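Local coordinates for ribosomal RNA small subunit methyltransferase D (Escherichia coli, PDB 2FPO), which methylates the N2 atom of guanine 966 of 16S rRNA in the assembled 30S particle, with S-adenosyl-L-methionine as the methyl donor, at residues S90-L93 and I94-A98; M113-L116 and A117-G120; E84-R87 and A88-Q91. All coordinates share one frame; numbering follows the deposited sequence. Where two conformers were deposited one is given.

Contact 1 (S90-L93 and I94-A98); sequences SQQL and IKNLA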
loop_
_atom_site.group_PDB
_atom_site.type_symbol
_atom_site.label_atom_id
_atom_site.label_comp_id
_atom_site.label_asym_id
_atom_site.label_seq_id
_atom_site.Cartn_x
_atom_site.Cartn_y
_atom_site.Cartn_z
ATOM N N SER A 90 -13.122 -3.297 5.908
ATOM C CA SER A 90 -13.389 -3.154 4.457
ATOM C C SER A 90 -14.649 -2.305 4.229
ATOM O O SER A 90 -14.678 -1.454 3.351
ATOM C CB SER A 90 -13.613 -4.505 3.743
ATOM O OG SER A 90 -12.669 -5.491 4.075
ATOM N N GLN A 91 -15.693 -2.555 5.019
ATOM C CA GLN A 91 -16.959 -1.782 4.937
ATOM C C GLN A 91 -16.798 -0.272 5.225
ATOM O O GLN A 91 -17.394 0.567 4.532
ATOM C CB GLN A 91 -18.040 -2.386 5.864
ATOM C CG GLN A 91 -18.616 -3.750 5.401
ATOM C CD GLN A 91 -19.652 -4.358 6.380
ATOM O OE1 GLN A 91 -19.826 -3.894 7.525
ATOM N NE2 GLN A 91 -20.339 -5.422 5.929
ATOM N N GLN A 92 -15.998 0.073 6.242
ATOM C CA GLN A 92 -15.776 1.480 6.615
ATOM C C GLN A 92 -14.947 2.180 5.554
ATOM O O GLN A 92 -15.204 3.334 5.197
ATOM C CB GLN A 92 -15.086 1.594 7.975
ATOM C CG GLN A 92 -14.876 3.069 8.466
ATOM C CD GLN A 92 -16.169 3.829 8.654
ATOM O OE1 GLN A 92 -17.034 3.404 9.415
ATOM N NE2 GLN A 92 -16.319 4.960 7.948
ATOM N N LEU A 93 -13.967 1.459 5.026
ATOM C CA LEU A 93 -13.201 1.939 3.913
ATOM C C LEU A 93 -14.110 2.365 2.739
ATOM O O LEU A 93 -13.943 3.447 2.192
ATOM C CB LEU A 93 -12.223 0.848 3.474
ATOM C CG LEU A 93 -11.067 1.257 2.575
ATOM C CD1 LEU A 93 -10.512 2.687 2.896
ATOM C CD2 LEU A 93 -10.001 0.199 2.714
ATOM N N ILE A 94 -15.049 1.499 2.363
ATOM C CA ILE A 94 -16.016 1.767 1.296
ATOM C C ILE A 94 -16.830 3.039 1.593
ATOM O O ILE A 94 -17.081 3.854 0.702
ATOM C CB ILE A 94 -16.949 0.537 1.109
ATOM C CG1 ILE A 94 -16.179 -0.632 0.457
ATOM C CG2 ILE A 94 -18.262 0.907 0.334
ATOM C CD1 ILE A 94 -16.938 -1.951 0.496
ATOM N N LYS A 95 -17.292 3.160 2.829
ATOM C CA LYS A 95 -17.988 4.362 3.283
ATOM C C LYS A 95 -17.124 5.609 3.147
ATOM O O LYS A 95 -17.606 6.638 2.663
ATOM C CB LYS A 95 -18.449 4.201 4.725
ATOM C CG LYS A 95 -19.611 3.215 4.906
ATOM C CD LYS A 95 -19.959 3.142 6.366
ATOM C CE LYS A 95 -20.754 1.897 6.702
ATOM N NZ LYS A 95 -20.894 1.806 8.177
ATOM N N ASN A 96 -15.843 5.521 3.551
ATOM C CA ASN A 96 -14.966 6.688 3.452
ATOM C C ASN A 96 -14.699 7.075 2.027
ATOM O O ASN A 96 -14.632 8.254 1.732
ATOM C CB ASN A 96 -13.663 6.513 4.239
ATOM C CG ASN A 96 -13.903 6.439 5.721
ATOM O OD1 ASN A 96 -14.911 6.937 6.212
ATOM N ND2 ASN A 96 -12.987 5.818 6.447
ATOM N N LEU A 97 -14.585 6.098 1.128
ATOM C CA LEU A 97 -14.475 6.418 -0.293
ATOM C C LEU A 97 -15.720 7.132 -0.841
ATOM O O LEU A 97 -15.617 8.000 -1.722
ATOM C CB LEU A 97 -14.197 5.154 -1.118
ATOM C CG LEU A 97 -12.810 4.510 -0.948
ATOM C CD1 LEU A 97 -12.854 3.064 -1.422
ATOM C CD2 LEU A 97 -11.691 5.290 -1.662
ATOM N N ALA A 98 -16.892 6.747 -0.342
ATOM C CA ALA A 98 -18.147 7.368 -0.771
ATOM C C ALA A 98 -18.224 8.839 -0.302
ATOM O O ALA A 98 -18.585 9.726 -1.082
ATOM C CB ALA A 98 -19.343 6.533 -0.292
#
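The side chains of Q92 and N96 cross at a slant, and their terminal amides meet one helical turn apart; the pair illustrates how an i to i+4 bond can be asymmetric. NE2 of Q92 gives a hydrogen bond to OD1 of N96 at 3.0 Å. On the donor side OD1 lies almost in the plane of the Q92 amide, though the bond is bent. On the acceptor side the N-H arrives from above the N96 carbonyl plane, 47° out of it, with the two amide planes turned 42° apart. Q92 reaches this position with CG anti to its backbone N (chi1 -177°) and a bend at chi2 that brings the amide over toward the next turn. The other amide end of N96, ND2, is bonded to the backbone O of P27, which ties this face of the helix to strand 25-27.

Beneath the amides runs the regular backbone pattern: N96 N to Q92 O at 2.8 Å is the shortest of four such bonds, and L97 N to L93 O follows at 2.9 Å. I94 lays CG1 against S90 O, 3.4 Å away, while the CG of L97 rests 3.5 Å from L93 O. On the inward face, L93 and L97 both pack on L70 of helix 67-74, and L97 and I94 reach V107. The result is an amphipathic helix whose leucines face the protein interior, the connecting helix of a beta-alpha-beta unit (strand 79-83, helix 87-99, strand 105-108) in a Rossmann-like methyltransferase fold.

Contact 2 (M113-L116 and A117-G120); sequences MSFL and AQKG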
loop_
_atom_site.group_PDB
_atom_site.type_symbol
_atom_site.label_atom_id
_atom_site.label_comp_id
_atom_site.label_asym_id
_atom_site.label_seq_id
_atom_site.Cartn_x
_atom_site.Cartn_y
_atom_site.Cartn_z
HETATM N N MSE A 113 -3.172 -13.438 0.540
HETATM C CA MSE A 113 -2.647 -14.688 -0.016
HETATM C C MSE A 113 -3.579 -15.312 -1.048
HETATM O O MSE A 113 -3.103 -15.723 -2.112
HETATM C CB MSE A 113 -2.375 -15.703 1.093
HETATM C CG MSE A 113 -1.541 -15.100 2.195
HETATM SE SE MSE A 113 0.325 -15.089 1.704
HETATM C CE MSE A 113 0.689 -16.766 2.466
ATOM N N SER A 114 -4.883 -15.369 -0.739
ATOM C CA SER A 114 -5.896 -15.817 -1.684
ATOM C C SER A 114 -6.043 -14.840 -2.839
ATOM O O SER A 114 -6.171 -15.248 -4.006
ATOM C CB SER A 114 -7.272 -15.924 -1.002
ATOM O OG SER A 114 -7.247 -16.989 -0.082
ATOM N N PHE A 115 -6.071 -13.557 -2.509
ATOM C CA PHE A 115 -6.261 -12.540 -3.529
ATOM C C PHE A 115 -5.165 -12.494 -4.610
ATOM O O PHE A 115 -5.470 -12.385 -5.801
ATOM C CB PHE A 115 -6.466 -11.137 -2.951
ATOM C CG PHE A 115 -6.655 -10.109 -4.038
ATOM C CD1 PHE A 115 -7.859 -10.030 -4.722
ATOM C CD2 PHE A 115 -5.596 -9.304 -4.446
ATOM C CE1 PHE A 115 -8.010 -9.118 -5.769
ATOM C CE2 PHE A 115 -5.748 -8.405 -5.507
ATOM C CZ PHE A 115 -6.960 -8.323 -6.149
ATOM N N LEU A 116 -3.902 -12.548 -4.184
ATOM C CA LEU A 116 -2.756 -12.418 -5.092
ATOM C C LEU A 116 -2.414 -13.708 -5.825
ATOM O O LEU A 116 -1.642 -13.687 -6.791
ATOM C CB LEU A 116 -1.515 -11.862 -4.346
ATOM C CG LEU A 116 -1.703 -10.491 -3.659
ATOM C CD1 LEU A 116 -0.539 -10.198 -2.759
ATOM C CD2 LEU A 116 -1.920 -9.382 -4.740
ATOM N N ALA A 117 -2.977 -14.825 -5.368
ATOM C CA ALA A 117 -2.767 -16.135 -6.009
ATOM C C ALA A 117 -3.755 -16.334 -7.145
ATOM O O ALA A 117 -4.586 -17.273 -7.120
ATOM C CB ALA A 117 -2.858 -17.274 -4.997
ATOM N N GLN A 118 -3.636 -15.466 -8.143
ATOM C CA GLN A 118 -4.378 -15.538 -9.395
ATOM C C GLN A 118 -3.632 -14.657 -10.432
ATOM O O GLN A 118 -2.730 -13.899 -10.055
ATOM C CB GLN A 118 -5.804 -15.004 -9.192
ATOM C CG GLN A 118 -5.838 -13.534 -8.694
ATOM C CD GLN A 118 -7.224 -12.913 -8.721
ATOM O OE1 GLN A 118 -8.056 -13.242 -9.580
ATOM N NE2 GLN A 118 -7.492 -12.000 -7.767
ATOM N N LYS A 119 -3.999 -14.750 -11.710
ATOM C CA LYS A 119 -3.445 -13.849 -12.719
ATOM C C LYS A 119 -3.796 -12.406 -12.367
ATOM O O LYS A 119 -4.984 -12.023 -12.342
ATOM C CB LYS A 119 -3.966 -14.172 -14.125
ATOM C CG LYS A 119 -3.246 -13.381 -15.228
ATOM C CD LYS A 119 -3.469 -13.973 -16.628
ATOM C CE LYS A 119 -4.419 -13.120 -17.502
ATOM N NZ LYS A 119 -5.850 -13.126 -17.043
ATOM N N GLY A 120 -2.761 -11.610 -12.111
ATOM C CA GLY A 120 -2.948 -10.236 -11.683
ATOM C C GLY A 120 -2.954 -9.224 -12.787
ATOM O O GLY A 120 -2.929 -9.564 -13.971
#
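The side-chain amide of Q118 turns back on the helix that precedes it, and its NE2 donates to the backbone O of F115 at 2.8 Å. This is a short bond from a side chain to a peptide oxygen, with the donor in the plane of the F115 carbonyl but the N-H...O angle, 147°, somewhat bent at the hydrogen. Two backbone bonds accompany it, both weak. A117 N points to M113 O at 3.4 Å, a stretched continuation of the helical pattern, and Q118 N reaches L116 O at 3.0 Å. The latter closes an inverse gamma turn centred on A117, through which the chain swings away from the helical path.

Q118 carries CG between its backbone N and carbonyl carbon (chi1 59°), and the chain then runs out extended, which places CG itself only 3.1 Å from F115 O. The same NE2 that bonds to this oxygen also sits over one face of the F115 ring, nearest to CE1 at 3.5 Å. Ring and amide planes are 89° apart, so the amide stands upright on the ring instead of stacking flat against it. On the other flank of the turn the methyl CB of A117 lies 3.3 Å from M113 O.

Beyond the turn, L116 O also accepts from N147 ND2 and W149 NE1, and the F115 ring also meets that of W149. L116 packs its side chain on T140, L143 and L144 of helix 137-146. Helix 112-116 is thereby held against helix 137-146 and the segment following it, just before the chain enters strand 123-128.

Contact 3 (E84-R87 and A88-Q91); sequences EMDR and AVSQ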
loop_
_atom_site.group_PDB
_atom_site.type_symbol
_atom_site.label_atom_id
_atom_site.label_comp_id
_atom_site.label_asym_id
_atom_site.label_seq_id
_atom_site.Cartn_x
_atom_site.Cartn_y
_atom_site.Cartn_z
ATOM N N GLU A 84 -8.454 -5.919 1.864
ATOM C CA GLU A 84 -8.575 -5.900 3.311
ATOM C C GLU A 84 -9.350 -7.099 3.799
ATOM O O GLU A 84 -10.505 -7.288 3.420
ATOM C CB GLU A 84 -9.184 -4.569 3.813
ATOM C CG GLU A 84 -9.549 -4.563 5.357
ATOM C CD GLU A 84 -8.338 -4.832 6.254
ATOM O OE1 GLU A 84 -7.234 -4.277 5.946
ATOM O OE2 GLU A 84 -8.455 -5.625 7.240
HETATM N N MSE A 85 -8.721 -7.889 4.672
HETATM C CA MSE A 85 -9.283 -9.139 5.201
HETATM C C MSE A 85 -10.466 -8.916 6.157
HETATM O O MSE A 85 -11.407 -9.706 6.179
HETATM C CB MSE A 85 -8.174 -9.961 5.898
HETATM C CG MSE A 85 -8.523 -11.433 6.219
HETATM SE SE MSE A 85 -9.117 -11.743 8.075
HETATM C CE MSE A 85 -7.575 -12.574 8.762
ATOM N N ASP A 86 -10.395 -7.857 6.962
ATOM C CA ASP A 86 -11.427 -7.592 7.971
ATOM C C ASP A 86 -12.716 -7.002 7.341
ATOM O O ASP A 86 -12.683 -5.920 6.737
ATOM C CB ASP A 86 -10.883 -6.659 9.066
ATOM C CG ASP A 86 -11.815 -6.550 10.261
ATOM O OD1 ASP A 86 -12.979 -6.085 10.114
ATOM O OD2 ASP A 86 -11.407 -6.969 11.360
ATOM N N ARG A 87 -13.829 -7.732 7.475
ATOM C CA ARG A 87 -15.091 -7.311 6.847
ATOM C C ARG A 87 -15.560 -5.935 7.368
ATOM O O ARG A 87 -15.977 -5.083 6.586
ATOM C CB ARG A 87 -16.198 -8.377 6.993
ATOM C CG ARG A 87 -17.522 -8.043 6.222
ATOM C CD ARG A 87 -18.750 -8.742 6.797
ATOM N NE ARG A 87 -18.925 -8.360 8.195
ATOM C CZ ARG A 87 -18.967 -9.219 9.209
ATOM N NH1 ARG A 87 -19.088 -8.764 10.451
ATOM N NH2 ARG A 87 -18.904 -10.526 8.983
ATOM N N ALA A 88 -15.531 -5.736 8.684
ATOM C CA ALA A 88 -15.920 -4.455 9.276
ATOM C C ALA A 88 -15.043 -3.273 8.768
ATOM O O ALA A 88 -15.543 -2.189 8.460
ATOM C CB ALA A 88 -15.897 -4.553 10.784
ATOM N N VAL A 89 -13.739 -3.511 8.679
ATOM C CA VAL A 89 -12.784 -2.523 8.237
ATOM C C VAL A 89 -12.955 -2.241 6.724
ATOM O O VAL A 89 -12.966 -1.070 6.333
ATOM C CB VAL A 89 -11.318 -2.985 8.586
ATOM C CG1 VAL A 89 -10.295 -2.063 7.958
ATOM C CG2 VAL A 89 -11.137 -3.025 10.132
ATOM N N SER A 90 -13.122 -3.297 5.908
ATOM C CA SER A 90 -13.389 -3.154 4.457
ATOM C C SER A 90 -14.649 -2.305 4.229
ATOM O O SER A 90 -14.678 -1.454 3.351
ATOM C CB SER A 90 -13.613 -4.505 3.743
ATOM O OG SER A 90 -12.669 -5.491 4.075
ATOM N N GLN A 91 -15.693 -2.555 5.019
ATOM C CA GLN A 91 -16.959 -1.782 4.937
ATOM C C GLN A 91 -16.798 -0.272 5.225
ATOM O O GLN A 91 -17.394 0.567 4.532
ATOM C CB GLN A 91 -18.040 -2.386 5.864
ATOM C CG GLN A 91 -18.616 -3.750 5.401
ATOM C CD GLN A 91 -19.652 -4.358 6.380
ATOM O OE1 GLN A 91 -19.826 -3.894 7.525
ATOM N NE2 GLN A 91 -20.339 -5.422 5.929
HETATM O O HOH W 1 -19.189 -5.828 9.352
#
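D86 holds its CG anti to the backbone N (chi1 -170°), which swings the carboxylate back over the first turn of the helix, where OD1 accepts from V89 N at 3.0 Å. The amide comes from above the carboxylate plane, 36° out of it. V89 puts CG1 anti to its own N (chi1 172°), sending this methyl toward CG of E84, 3.7 Å away, while CG2 lies against the D86 carboxylate.

The bond from V89 N makes D86 the N-cap of helix 87-99, shortly after the chain leaves strand 79-83 of the Rossmann-like sheet. A side-chain acceptor here serves an amide that has no helical carbonyl before it, and its negative charge would probably also suit the positive end of the helix dipole. The backbone O of D86 is gripped twice by S90: by its N, nearly in line with the C=O bond, and by its OG at 2.7 Å from above the carbonyl plane.

OE2 of E84 accepts from D86 N at 3.0 Å, met on the anti side of the carboxylate, while OE1 takes the amide of G64. An acidic residue just past this strand is consistent with the position that, in class I methyltransferases, commonly meets the ribose of S-adenosylmethionine. Without the carboxylate, as with an alanine here, the amides of D86 and G64 lose these acceptors, packing against CG1 of V89 thins, and the loop before the cap is likely to become freer to shift. On the outer side R87 and Q91 run alongside each other, pointing the same way. A water lies in plane at the guanidinium edge, 2.8 Å from NE of R87, and donates to OE1 of Q91.

Overall arrangement
Along the chain contact 3 comes first, then contact 1, then contact 2. Contacts 3 and 1 share S90 and Q91 and overlap on helix 87-99, their centres about 9 Å apart: contact 3 opens the helix from the preceding loop, and contact 1 carries it on almost to its end. Contact 2 lies on the short helix 112-116 and the loop after it; its centre is about 22 Å from that of contact 1 and 18 Å from that of contact 3, and it touches neither. All three lie in connections between strands of the central sheet: contacts 3 and 1 in the crossover from strand 79-83 to strand 105-108, contact 2 between strands 105-108 and 123-128.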